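Local atomic coordinates of terminase, large subunit (Bacillus phage spp1, PDB entry 2WBN), a protein that packages viral DNA into empty capsids as an ATP-driven motor and cuts the genome as a metal-dependent endonuclease, the present chain being its nuclease domain. Residues V27-N32 against N169-T174; P161-E166 against N189-A194; N76-I81 against R145-L150; L33-G38 against I155-T160. One frame throughout, in Å; residues are numbered along the deposited sequence.

Contact 1: V27-N32 against N169-T174; sequences VVPFEN and NIDYQT
Pro29 lies against the ring of Tyr172, the two side chains running past each other in opposite directions. CB of Pro29 sits over one face of the ring, off centre toward the rim, 4.0 Å from the ring centroid and 26° from the ring normal, a CH-pi contact. Pro29 CB comes within 3.6 Å of Tyr172 CZ. Tyr172 reaches this place with CG anti to its own carbonyl carbon (chi1 -74°), which turns the ring toward segment 27-32; the edge of the ring at CD2 then lies 3.4 Å from Val27 O. Pro29 CG, at the corner of its ring, rests 3.4 Å from Ile170 O.

A second apolar touch follows one residue on. The CG2 methyl of Ile170 approaches the edge of the Phe30 ring near its plane, 3.7 Å from CD1, while CG1 takes the place anti to the backbone N (chi1 -160°) and carries the other branch away. No direct hydrogen bond joins the segments; a water bridges them instead, donating to Val27 O and Asp171 OD1 and accepting from Tyr172 N at 2.7 Å.

The contact fastens the loop before strand 33-35, the edge strand of the RNase H-like domain's sheet, to the chain between helix 161-169 and strand 172-174. Phe30 also meets the ring of Phe167 on that helix and Ile153 of strand 152-155, and Tyr172 touches Pro180 of strand 180-181.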
# COMPACT_ATOMS: atom_id res chain seq x y z
N VAL A 27 -8.99 -16.02 12.61
CA VAL A 27 -7.95 -17.05 12.32
C VAL A 27 -7.19 -16.77 11.02
O VAL A 27 -5.96 -16.74 11.00
CB VAL A 27 -8.59 -18.43 12.22
CG1 VAL A 27 -7.58 -19.51 12.53
CG2 VAL A 27 -9.76 -18.50 13.17
N VAL A 28 -7.94 -16.59 9.93
CA VAL A 28 -7.37 -16.25 8.64
C VAL A 28 -7.74 -14.81 8.30
O VAL A 28 -8.93 -14.48 8.26
CB VAL A 28 -7.93 -17.15 7.53
CG1 VAL A 28 -7.37 -16.74 6.19
CG2 VAL A 28 -7.64 -18.62 7.83
N PRO A 29 -6.75 -13.95 8.06
CA PRO A 29 -7.05 -12.59 7.66
C PRO A 29 -7.36 -12.47 6.16
O PRO A 29 -6.99 -13.33 5.37
CB PRO A 29 -5.76 -11.85 7.97
CG PRO A 29 -4.70 -12.87 7.75
CD PRO A 29 -5.30 -14.16 8.20
N PHE A 30 -8.00 -11.36 5.80
CA PHE A 30 -8.23 -11.00 4.40
C PHE A 30 -8.93 -12.09 3.60
O PHE A 30 -8.61 -12.35 2.43
CB PHE A 30 -6.91 -10.60 3.72
CG PHE A 30 -6.24 -9.38 4.31
CD1 PHE A 30 -4.92 -9.43 4.74
CD2 PHE A 30 -6.93 -8.17 4.39
CE1 PHE A 30 -4.29 -8.29 5.27
CE2 PHE A 30 -6.33 -7.05 4.92
CZ PHE A 30 -4.99 -7.10 5.37
N GLU A 31 -9.93 -12.71 4.22
CA GLU A 31 -10.83 -13.61 3.49
C GLU A 31 -11.42 -12.88 2.30
O GLU A 31 -11.77 -13.51 1.31
CB GLU A 31 -11.93 -14.14 4.41
CG GLU A 31 -11.43 -15.08 5.50
CD GLU A 31 -12.54 -15.55 6.42
OE1 GLU A 31 -13.63 -15.83 5.90
OE2 GLU A 31 -12.32 -15.62 7.64
N ASN A 32 -11.50 -11.55 2.40
CA ASN A 32 -11.97 -10.69 1.31
C ASN A 32 -11.10 -10.57 0.04
O ASN A 32 -11.45 -9.80 -0.87
CB ASN A 32 -12.26 -9.28 1.85
CG ASN A 32 -11.02 -8.57 2.32
OD1 ASN A 32 -9.92 -9.12 2.23
ND2 ASN A 32 -11.18 -7.34 2.82
N ASN A 169 -0.20 -14.21 1.65
CA ASN A 169 0.55 -15.00 2.60
C ASN A 169 0.59 -14.46 4.04
O ASN A 169 0.97 -15.20 4.95
CB ASN A 169 1.96 -15.26 2.03
CG ASN A 169 1.89 -16.12 0.75
OD1 ASN A 169 1.64 -17.31 0.81
ND2 ASN A 169 2.03 -15.49 -0.40
N ILE A 170 0.19 -13.20 4.26
CA ILE A 170 0.22 -12.62 5.64
C ILE A 170 -0.73 -13.35 6.61
O ILE A 170 -1.83 -13.77 6.24
CB ILE A 170 -0.06 -11.09 5.63
CG1 ILE A 170 0.44 -10.42 6.93
CG2 ILE A 170 -1.53 -10.79 5.39
CD1 ILE A 170 1.96 -10.15 6.99
N ASP A 171 -0.26 -13.55 7.84
CA ASP A 171 -1.00 -14.25 8.87
C ASP A 171 -1.09 -13.33 10.10
O ASP A 171 -0.38 -12.32 10.20
CB ASP A 171 -0.28 -15.56 9.25
CG ASP A 171 -0.60 -16.74 8.30
OD1 ASP A 171 -1.78 -16.94 7.96
OD2 ASP A 171 0.33 -17.49 7.93
N TYR A 172 -1.97 -13.70 11.03
CA TYR A 172 -2.05 -13.03 12.33
C TYR A 172 -0.86 -13.45 13.18
O TYR A 172 -0.38 -14.58 13.07
CB TYR A 172 -3.35 -13.41 13.06
CG TYR A 172 -4.57 -12.74 12.49
CD1 TYR A 172 -4.64 -11.36 12.39
CD2 TYR A 172 -5.65 -13.49 12.02
CE1 TYR A 172 -5.76 -10.73 11.85
CE2 TYR A 172 -6.77 -12.88 11.48
CZ TYR A 172 -6.82 -11.50 11.41
OH TYR A 172 -7.93 -10.89 10.87
N GLN A 173 -0.40 -12.54 14.03
CA GLN A 173 0.55 -12.90 15.06
C GLN A 173 -0.15 -13.84 16.03
O GLN A 173 -1.36 -14.04 15.94
CB GLN A 173 1.06 -11.68 15.81
CG GLN A 173 1.93 -10.77 15.00
CD GLN A 173 2.36 -9.55 15.78
OE1 GLN A 173 2.49 -9.61 17.01
NE2 GLN A 173 2.57 -8.43 15.09
N THR A 174 0.61 -14.41 16.96
CA THR A 174 0.05 -15.30 17.96
C THR A 174 0.70 -15.08 19.33
O THR A 174 1.77 -14.50 19.44
CB THR A 174 0.15 -16.80 17.53
OG1 THR A 174 1.52 -17.22 17.56
CG2 THR A 174 -0.42 -17.01 16.12
O HOH W 1 -3.38 -15.97 10.39

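Contact 2: P161-E166 against N189-A194; sequences PNIARE and NHTIDA
Glu166 drives its carboxylate into the first turn of helix 190-198, where Thr191 receives it. With CG anti to the carbonyl carbon and the chain extended beyond, OE1 reaches both donors of Thr191. The backbone N of Thr191 gives a fairly straight bond of 2.7 Å to Glu166 OE1, which accepts with its syn lone pair. The hydroxyl Thr191 OG1 donates to the same Glu166 OE1 at 2.6 Å, from the anti side and tilted out of the carboxylate plane. A third, weak bond runs from His190 N to Glu166 OE2 at 3.3 Å. Two donors on one oxygen and a weaker one on the other fix the rotation of the carboxylate, which is buried and met by N-H groups of the first turn.

Thr191 can offer OG1 because chi1 of 66° sets the hydroxyl between its backbone N and carbonyl carbon. Its CB meets Ile163 CG1 at 3.7 Å, the two side chains meeting at a slant, so the polar grip is backed by an apolar contact. His190, a ligand of the second catalytic manganese, brings CD2 to 3.4 Å from Glu166 OE2, with ring and carboxylate planes 50° apart. This is consistent with Glu166 helping, as a second-shell residue, to position His190.

The axes of segments 161-166 and 190-194 cross at -102° and approach to 9.1 Å. Both helices pack on the central mixed sheet of the RNase H-like nuclease domain: Ile163 and Thr191 both touch Val67 of strand 64-72, while Ile163 also touches Ala80 of strand 77-86 and Ile155 of strand 152-155.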
# COMPACT_ATOMS: atom_id res chain seq x y z
N PRO A 161 2.54 -8.04 -8.50
CA PRO A 161 2.88 -9.38 -7.94
C PRO A 161 3.28 -9.36 -6.47
O PRO A 161 3.02 -10.33 -5.76
CB PRO A 161 4.03 -9.85 -8.81
CG PRO A 161 4.59 -8.63 -9.45
CD PRO A 161 3.43 -7.68 -9.61
N ASN A 162 3.91 -8.27 -6.04
CA ASN A 162 4.32 -8.16 -4.64
C ASN A 162 3.14 -7.98 -3.69
O ASN A 162 3.04 -8.68 -2.68
CB ASN A 162 5.32 -6.99 -4.45
CG ASN A 162 6.67 -7.27 -5.08
OD1 ASN A 162 7.41 -8.12 -4.59
ND2 ASN A 162 7.00 -6.57 -6.17
N ILE A 163 2.24 -7.07 -4.02
CA ILE A 163 0.98 -6.91 -3.29
C ILE A 163 0.22 -8.25 -3.22
O ILE A 163 -0.20 -8.68 -2.14
CB ILE A 163 0.06 -5.83 -3.94
CG1 ILE A 163 0.64 -4.43 -3.77
CG2 ILE A 163 -1.36 -5.85 -3.31
CD1 ILE A 163 -0.05 -3.36 -4.61
N ALA A 164 0.10 -8.93 -4.36
CA ALA A 164 -0.55 -10.25 -4.40
C ALA A 164 0.09 -11.25 -3.43
O ALA A 164 -0.61 -11.87 -2.65
CB ALA A 164 -0.56 -10.82 -5.85
N ARG A 165 1.42 -11.38 -3.46
CA ARG A 165 2.13 -12.32 -2.62
C ARG A 165 1.98 -11.96 -1.14
O ARG A 165 1.66 -12.82 -0.32
CB ARG A 165 3.61 -12.37 -2.99
CG ARG A 165 4.39 -13.44 -2.19
CD ARG A 165 5.88 -13.48 -2.51
NE ARG A 165 6.43 -12.14 -2.63
CZ ARG A 165 6.78 -11.37 -1.61
NH1 ARG A 165 7.24 -10.15 -1.88
NH2 ARG A 165 6.65 -11.78 -0.34
N GLU A 166 2.16 -10.70 -0.80
CA GLU A 166 2.17 -10.33 0.60
C GLU A 166 0.78 -10.49 1.21
O GLU A 166 0.65 -11.03 2.31
CB GLU A 166 2.71 -8.92 0.79
CG GLU A 166 4.18 -8.82 0.49
CD GLU A 166 4.76 -7.52 0.99
OE1 GLU A 166 3.99 -6.55 1.17
OE2 GLU A 166 5.99 -7.49 1.24
N ASN A 189 5.46 -7.54 4.76
CA ASN A 189 4.21 -6.77 4.85
C ASN A 189 4.40 -5.35 4.38
O ASN A 189 3.64 -4.45 4.74
CB ASN A 189 3.72 -6.75 6.31
CG ASN A 189 4.65 -5.95 7.22
OD1 ASN A 189 5.86 -5.83 6.95
ND2 ASN A 189 4.08 -5.39 8.28
N HIS A 190 5.40 -5.14 3.54
CA HIS A 190 5.80 -3.78 3.17
C HIS A 190 4.76 -3.07 2.30
O HIS A 190 4.50 -1.86 2.47
CB HIS A 190 7.20 -3.85 2.52
CG HIS A 190 8.10 -4.80 3.24
ND1 HIS A 190 8.57 -4.55 4.51
CD2 HIS A 190 8.51 -6.05 2.94
CE1 HIS A 190 9.28 -5.58 4.93
NE2 HIS A 190 9.27 -6.50 3.99
N THR A 191 4.12 -3.82 1.39
CA THR A 191 3.05 -3.25 0.58
C THR A 191 1.75 -3.09 1.39
O THR A 191 0.91 -2.26 1.04
CB THR A 191 2.70 -4.10 -0.68
OG1 THR A 191 2.16 -5.37 -0.28
CG2 THR A 191 3.93 -4.30 -1.56
N ILE A 192 1.58 -3.88 2.44
CA ILE A 192 0.41 -3.75 3.31
C ILE A 192 0.53 -2.46 4.12
O ILE A 192 -0.42 -1.69 4.24
CB ILE A 192 0.25 -4.95 4.27
CG1 ILE A 192 0.24 -6.28 3.50
CG2 ILE A 192 -1.06 -4.85 5.04
CD1 ILE A 192 0.21 -7.51 4.38
N ASP A 193 1.72 -2.21 4.68
CA ASP A 193 2.00 -0.92 5.32
C ASP A 193 1.75 0.25 4.38
O ASP A 193 1.07 1.19 4.76
CB ASP A 193 3.45 -0.87 5.82
CG ASP A 193 3.67 -1.69 7.09
OD1 ASP A 193 2.68 -2.01 7.78
OD2 ASP A 193 4.83 -2.02 7.38
N ALA A 194 2.28 0.18 3.17
CA ALA A 194 2.08 1.26 2.19
C ALA A 194 0.62 1.49 1.87
O ALA A 194 0.19 2.63 1.71
CB ALA A 194 2.86 0.99 0.91

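Contact 3: N76-I81 against R145-L150; sequences NRIYAI and RWLDEL
Apolar contacts join Ile78 to the pair Leu147 and Leu150. Ile78 holds CG1 between its backbone N and carbonyl carbon (chi1 65°), which sends CD1 forward to a pair of neighbouring leucine methyls, met from one side. There CD1 meets Leu147 CD2 at 3.9 Å and lies equally near Leu150 CD1, and both leucine side chains run across the isoleucine at about a right angle. The CG2 branch of Ile78 adds a second touch to the same Leu150 methyl.

Contacts of a polar residue with a hydrocarbon surface make up the rest. Asn76 lays its amide across Leu150, with ND2 3.6 Å from CD2, and its backbone O lies at 3.6 Å from Leu150 CB. These are van der Waals contacts, and no hydrogen bond links the segments.

The charged pair lies within segment 145-150: Arg145 NE donates to Glu149 OE2 in a salt bridge of 2.9 Å.

Asn76 and Arg77 both face Asp72 in a G1 beta bulge that leads into strand 77-86. The last turn of helix 140-148 and the loop after it pack on the start of this strand in the RNase H-like domain, while Ile78 also touches Trp69 and Tyr71 of strand 64-72 and Ile153 of strand 152-155.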
# COMPACT_ATOMS: atom_id res chain seq x y z
N ASN A 76 -17.40 -0.75 -1.31
CA ASN A 76 -16.39 -1.12 -0.31
C ASN A 76 -15.32 -2.04 -0.88
O ASN A 76 -15.00 -3.07 -0.30
CB ASN A 76 -17.06 -1.76 0.91
CG ASN A 76 -17.12 -0.84 2.07
OD1 ASN A 76 -18.01 0.03 2.15
ND2 ASN A 76 -16.18 -0.99 2.99
N ARG A 77 -14.78 -1.64 -2.02
CA ARG A 77 -13.72 -2.40 -2.67
C ARG A 77 -12.53 -1.54 -2.99
O ARG A 77 -12.67 -0.35 -3.28
CB ARG A 77 -14.17 -2.97 -4.00
CG ARG A 77 -15.25 -3.97 -3.92
CD ARG A 77 -15.45 -4.53 -5.32
NE ARG A 77 -16.67 -5.29 -5.41
CZ ARG A 77 -17.24 -5.65 -6.56
NH1 ARG A 77 -16.70 -5.31 -7.74
NH2 ARG A 77 -18.36 -6.34 -6.53
N ILE A 78 -11.37 -2.18 -2.99
CA ILE A 78 -10.16 -1.54 -3.48
C ILE A 78 -9.55 -2.41 -4.56
O ILE A 78 -9.68 -3.63 -4.52
CB ILE A 78 -9.17 -1.22 -2.35
CG1 ILE A 78 -8.63 -2.48 -1.66
CG2 ILE A 78 -9.81 -0.25 -1.33
CD1 ILE A 78 -7.49 -2.15 -0.65
N TYR A 79 -8.90 -1.77 -5.52
CA TYR A 79 -8.32 -2.44 -6.67
C TYR A 79 -6.87 -2.01 -6.80
O TYR A 79 -6.62 -0.82 -6.91
CB TYR A 79 -9.02 -1.99 -7.95
CG TYR A 79 -10.47 -2.34 -8.09
CD1 TYR A 79 -11.46 -1.53 -7.55
CD2 TYR A 79 -10.86 -3.47 -8.83
CE1 TYR A 79 -12.79 -1.84 -7.72
CE2 TYR A 79 -12.19 -3.77 -9.00
CZ TYR A 79 -13.14 -2.96 -8.44
OH TYR A 79 -14.44 -3.27 -8.61
N ALA A 80 -5.93 -2.97 -6.79
CA ALA A 80 -4.50 -2.67 -6.94
C ALA A 80 -4.17 -2.35 -8.39
O ALA A 80 -4.47 -3.14 -9.29
CB ALA A 80 -3.63 -3.83 -6.41
N ILE A 81 -3.56 -1.19 -8.61
CA ILE A 81 -3.27 -0.72 -9.97
C ILE A 81 -1.80 -0.93 -10.30
O ILE A 81 -1.46 -1.47 -11.36
CB ILE A 81 -3.61 0.79 -10.13
CG1 ILE A 81 -5.11 1.02 -9.89
CG2 ILE A 81 -3.19 1.28 -11.52
CD1 ILE A 81 -5.56 2.50 -10.00
N ARG A 145 -7.33 -3.68 10.28
CA ARG A 145 -8.71 -4.08 10.46
C ARG A 145 -9.60 -3.43 9.42
O ARG A 145 -10.49 -4.07 8.87
CB ARG A 145 -9.21 -3.74 11.88
CG ARG A 145 -10.65 -4.23 12.14
CD ARG A 145 -11.18 -3.90 13.54
NE ARG A 145 -12.64 -4.05 13.61
CZ ARG A 145 -13.38 -4.01 14.72
NH1 ARG A 145 -12.81 -3.83 15.91
NH2 ARG A 145 -14.69 -4.16 14.64
N TRP A 146 -9.37 -2.15 9.14
CA TRP A 146 -10.17 -1.46 8.13
C TRP A 146 -10.04 -2.16 6.78
O TRP A 146 -11.04 -2.43 6.10
CB TRP A 146 -9.76 -0.00 8.02
CG TRP A 146 -10.66 0.79 7.12
CD1 TRP A 146 -11.82 1.43 7.46
CD2 TRP A 146 -10.46 1.03 5.73
NE1 TRP A 146 -12.35 2.06 6.36
CE2 TRP A 146 -11.53 1.84 5.28
CE3 TRP A 146 -9.47 0.65 4.81
CZ2 TRP A 146 -11.64 2.26 3.96
CZ3 TRP A 146 -9.58 1.07 3.49
CH2 TRP A 146 -10.66 1.88 3.08
N LEU A 147 -8.81 -2.47 6.40
CA LEU A 147 -8.58 -3.21 5.16
C LEU A 147 -9.29 -4.58 5.15
O LEU A 147 -9.89 -4.98 4.15
CB LEU A 147 -7.08 -3.35 4.90
CG LEU A 147 -6.30 -2.09 4.52
CD1 LEU A 147 -4.81 -2.41 4.53
CD2 LEU A 147 -6.75 -1.53 3.15
N ASP A 148 -9.22 -5.30 6.27
CA ASP A 148 -9.84 -6.61 6.40
C ASP A 148 -11.37 -6.57 6.35
O ASP A 148 -12.01 -7.55 5.97
CB ASP A 148 -9.40 -7.29 7.69
CG ASP A 148 -10.03 -8.66 7.88
OD1 ASP A 148 -9.58 -9.63 7.24
OD2 ASP A 148 -10.95 -8.77 8.69
N GLU A 149 -11.95 -5.43 6.71
CA GLU A 149 -13.39 -5.28 6.71
C GLU A 149 -13.98 -4.83 5.37
O GLU A 149 -15.19 -4.71 5.24
CB GLU A 149 -13.83 -4.38 7.86
CG GLU A 149 -14.18 -5.19 9.10
CD GLU A 149 -14.14 -4.39 10.37
OE1 GLU A 149 -13.95 -3.15 10.30
OE2 GLU A 149 -14.28 -5.01 11.45
N LEU A 150 -13.13 -4.62 4.37
CA LEU A 150 -13.63 -4.27 3.04
C LEU A 150 -14.39 -5.46 2.44
O LEU A 150 -14.18 -6.60 2.82
CB LEU A 150 -12.48 -3.83 2.13
CG LEU A 150 -11.81 -2.51 2.49
CD1 LEU A 150 -10.38 -2.40 1.89
CD2 LEU A 150 -12.66 -1.30 2.10

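Contact 4: L33-G38 against I155-T160; sequences LQIEEG and IDPLRT
Asp156 reaches from the end of strand 152-155 to the loop at Gly38. Asp156 CB passes 4.1 Å from Glu36 O, and with CG anti to the backbone N (chi1 -171°) the carboxylate extends to segment 33-38, CG standing close to Gly38 N. At the tip, Asp156 OD1 accepts from Gly38 N at 2.9 Å and from Leu158 N at 3.0 Å. The two N-H groups approach from opposite faces of the carboxylate plane, 42° and 37° out of it, and the bond to Leu158 N closes an Asx turn. The other oxygen, Asp156 OD2, lies 3.2 Å from Gly38 CA and is also an acceptor for Ile40 N.

Before this turn the segments pair as parallel strands. Ile155 N donates to Gln34 O in a nearly straight bond of 2.8 Å, and Ile155 O receives a weak bond from Glu36 N together with a CA-H...O contact from Ile35. On the sheet face bearing Ile35 and Ile155, Leu33 CD2 touches Ile155 CD1, while Ile35 CG2 packs against Pro157 CG at 3.6 Å. Leu158 meets the aliphatic part of Glu37 at about a right angle, its CG 3.7 Å from Glu37 CB.

The contact thus adds edge strand 33-35 to the sheet with two backbone bonds of its own, one of them weak, and one carboxylate extends the hold past the strand. Because Asp156 accepts N-H groups from both segments, it ties the turn leading to helix 161-169 to the loop after the edge strand; these donors probably favour its charged form.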
# COMPACT_ATOMS: atom_id res chain seq x y z
N LEU A 33 -10.01 -11.32 -0.06
CA LEU A 33 -9.10 -11.17 -1.21
C LEU A 33 -9.65 -11.79 -2.47
O LEU A 33 -10.17 -12.90 -2.43
CB LEU A 33 -7.73 -11.79 -0.91
CG LEU A 33 -6.78 -11.05 0.02
CD1 LEU A 33 -5.43 -11.78 0.05
CD2 LEU A 33 -6.59 -9.62 -0.44
N GLN A 34 -9.59 -11.02 -3.57
CA GLN A 34 -9.97 -11.48 -4.89
C GLN A 34 -8.71 -11.37 -5.76
O GLN A 34 -8.26 -10.28 -6.12
CB GLN A 34 -11.15 -10.65 -5.41
CG GLN A 34 -11.89 -11.28 -6.53
CD GLN A 34 -12.82 -12.45 -6.13
OE1 GLN A 34 -13.12 -13.27 -6.97
NE2 GLN A 34 -13.29 -12.47 -4.90
N ILE A 35 -8.08 -12.52 -6.02
CA ILE A 35 -6.76 -12.57 -6.64
C ILE A 35 -6.79 -13.53 -7.81
O ILE A 35 -7.04 -14.74 -7.64
CB ILE A 35 -5.64 -13.07 -5.69
CG1 ILE A 35 -5.60 -12.27 -4.39
CG2 ILE A 35 -4.26 -13.00 -6.42
CD1 ILE A 35 -4.49 -12.69 -3.41
N GLU A 36 -6.49 -13.00 -8.99
CA GLU A 36 -6.48 -13.82 -10.19
C GLU A 36 -5.80 -13.04 -11.30
O GLU A 36 -6.04 -11.84 -11.45
CB GLU A 36 -7.90 -14.17 -10.58
CG GLU A 36 -8.02 -15.13 -11.76
CD GLU A 36 -9.42 -15.66 -11.92
OE1 GLU A 36 -10.29 -14.93 -12.47
OE2 GLU A 36 -9.64 -16.83 -11.52
N GLU A 37 -4.96 -13.72 -12.06
CA GLU A 37 -4.26 -13.12 -13.19
C GLU A 37 -5.28 -12.64 -14.21
O GLU A 37 -6.20 -13.38 -14.56
CB GLU A 37 -3.28 -14.11 -13.84
CG GLU A 37 -2.09 -14.51 -12.96
CD GLU A 37 -1.02 -15.30 -13.70
OE1 GLU A 37 -1.33 -15.90 -14.74
OE2 GLU A 37 0.15 -15.30 -13.25
N GLY A 38 -5.11 -11.40 -14.65
CA GLY A 38 -6.04 -10.76 -15.56
C GLY A 38 -7.33 -10.20 -14.98
O GLY A 38 -8.13 -9.69 -15.72
N ILE A 155 -6.86 -7.86 -6.59
CA ILE A 155 -5.46 -7.83 -6.95
C ILE A 155 -5.20 -8.73 -8.14
O ILE A 155 -5.55 -9.92 -8.14
CB ILE A 155 -4.53 -8.28 -5.79
CG1 ILE A 155 -4.87 -7.57 -4.47
CG2 ILE A 155 -3.02 -8.04 -6.15
CD1 ILE A 155 -4.27 -8.28 -3.25
N ASP A 156 -4.55 -8.16 -9.15
CA ASP A 156 -4.14 -8.89 -10.33
C ASP A 156 -2.63 -9.11 -10.24
O ASP A 156 -1.84 -8.14 -10.35
CB ASP A 156 -4.47 -8.02 -11.53
CG ASP A 156 -4.31 -8.73 -12.86
OD1 ASP A 156 -3.52 -9.71 -12.97
OD2 ASP A 156 -4.96 -8.25 -13.83
N PRO A 157 -2.20 -10.37 -10.03
CA PRO A 157 -0.77 -10.63 -9.92
C PRO A 157 0.03 -10.26 -11.16
O PRO A 157 1.23 -10.14 -11.10
CB PRO A 157 -0.70 -12.13 -9.65
CG PRO A 157 -2.00 -12.51 -9.18
CD PRO A 157 -2.97 -11.62 -9.91
N LEU A 158 -0.62 -10.12 -12.32
CA LEU A 158 0.09 -9.67 -13.51
C LEU A 158 0.54 -8.22 -13.41
O LEU A 158 1.54 -7.83 -14.03
CB LEU A 158 -0.79 -9.87 -14.76
CG LEU A 158 -1.17 -11.31 -15.08
CD1 LEU A 158 -2.01 -11.41 -16.39
CD2 LEU A 158 0.09 -12.15 -15.21
N ARG A 159 -0.18 -7.41 -12.63
CA ARG A 159 0.11 -6.00 -12.44
C ARG A 159 0.89 -5.75 -11.18
O ARG A 159 1.83 -4.95 -11.19
CB ARG A 159 -1.18 -5.19 -12.34
CG ARG A 159 -2.05 -5.31 -13.53
CD ARG A 159 -3.37 -4.56 -13.41
NE ARG A 159 -4.16 -4.79 -14.60
CZ ARG A 159 -4.03 -4.11 -15.74
NH1 ARG A 159 -3.17 -3.10 -15.85
NH2 ARG A 159 -4.77 -4.45 -16.78
N THR A 160 0.48 -6.40 -10.09
CA THR A 160 1.08 -6.10 -8.77
C THR A 160 1.46 -7.38 -8.04
O THR A 160 0.76 -7.79 -7.11
CB THR A 160 0.16 -5.24 -7.88
OG1 THR A 160 -1.09 -5.89 -7.65
CG2 THR A 160 -0.09 -3.85 -8.53

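In the fold
Helix 161-169 reaches all four contacts. Its Ile163 and Ala164 in contact 2 pack on Ile155 of contact 4, with Ile163 CG2 3.8 Å from Ile155 CD1, and Ile163 CD1 lies 4.0 Å from Ala80 CB of contact 3. Contact 1, whose second segment starts at the end of this helix, adjoins contact 2 through Ile170 CB, 3.8 Å from Ile192 CD1, and meets contact 3 where Phe30 N bonds to Asp148 OD1. Contacts 3 and 4 are both nested within the chain loop closed by contact 1. Contact 2 holds the metal ligands His190 and Asp193, the His190 side chain lying about 6 Å from that of Asp56; contact 4 is away from this site.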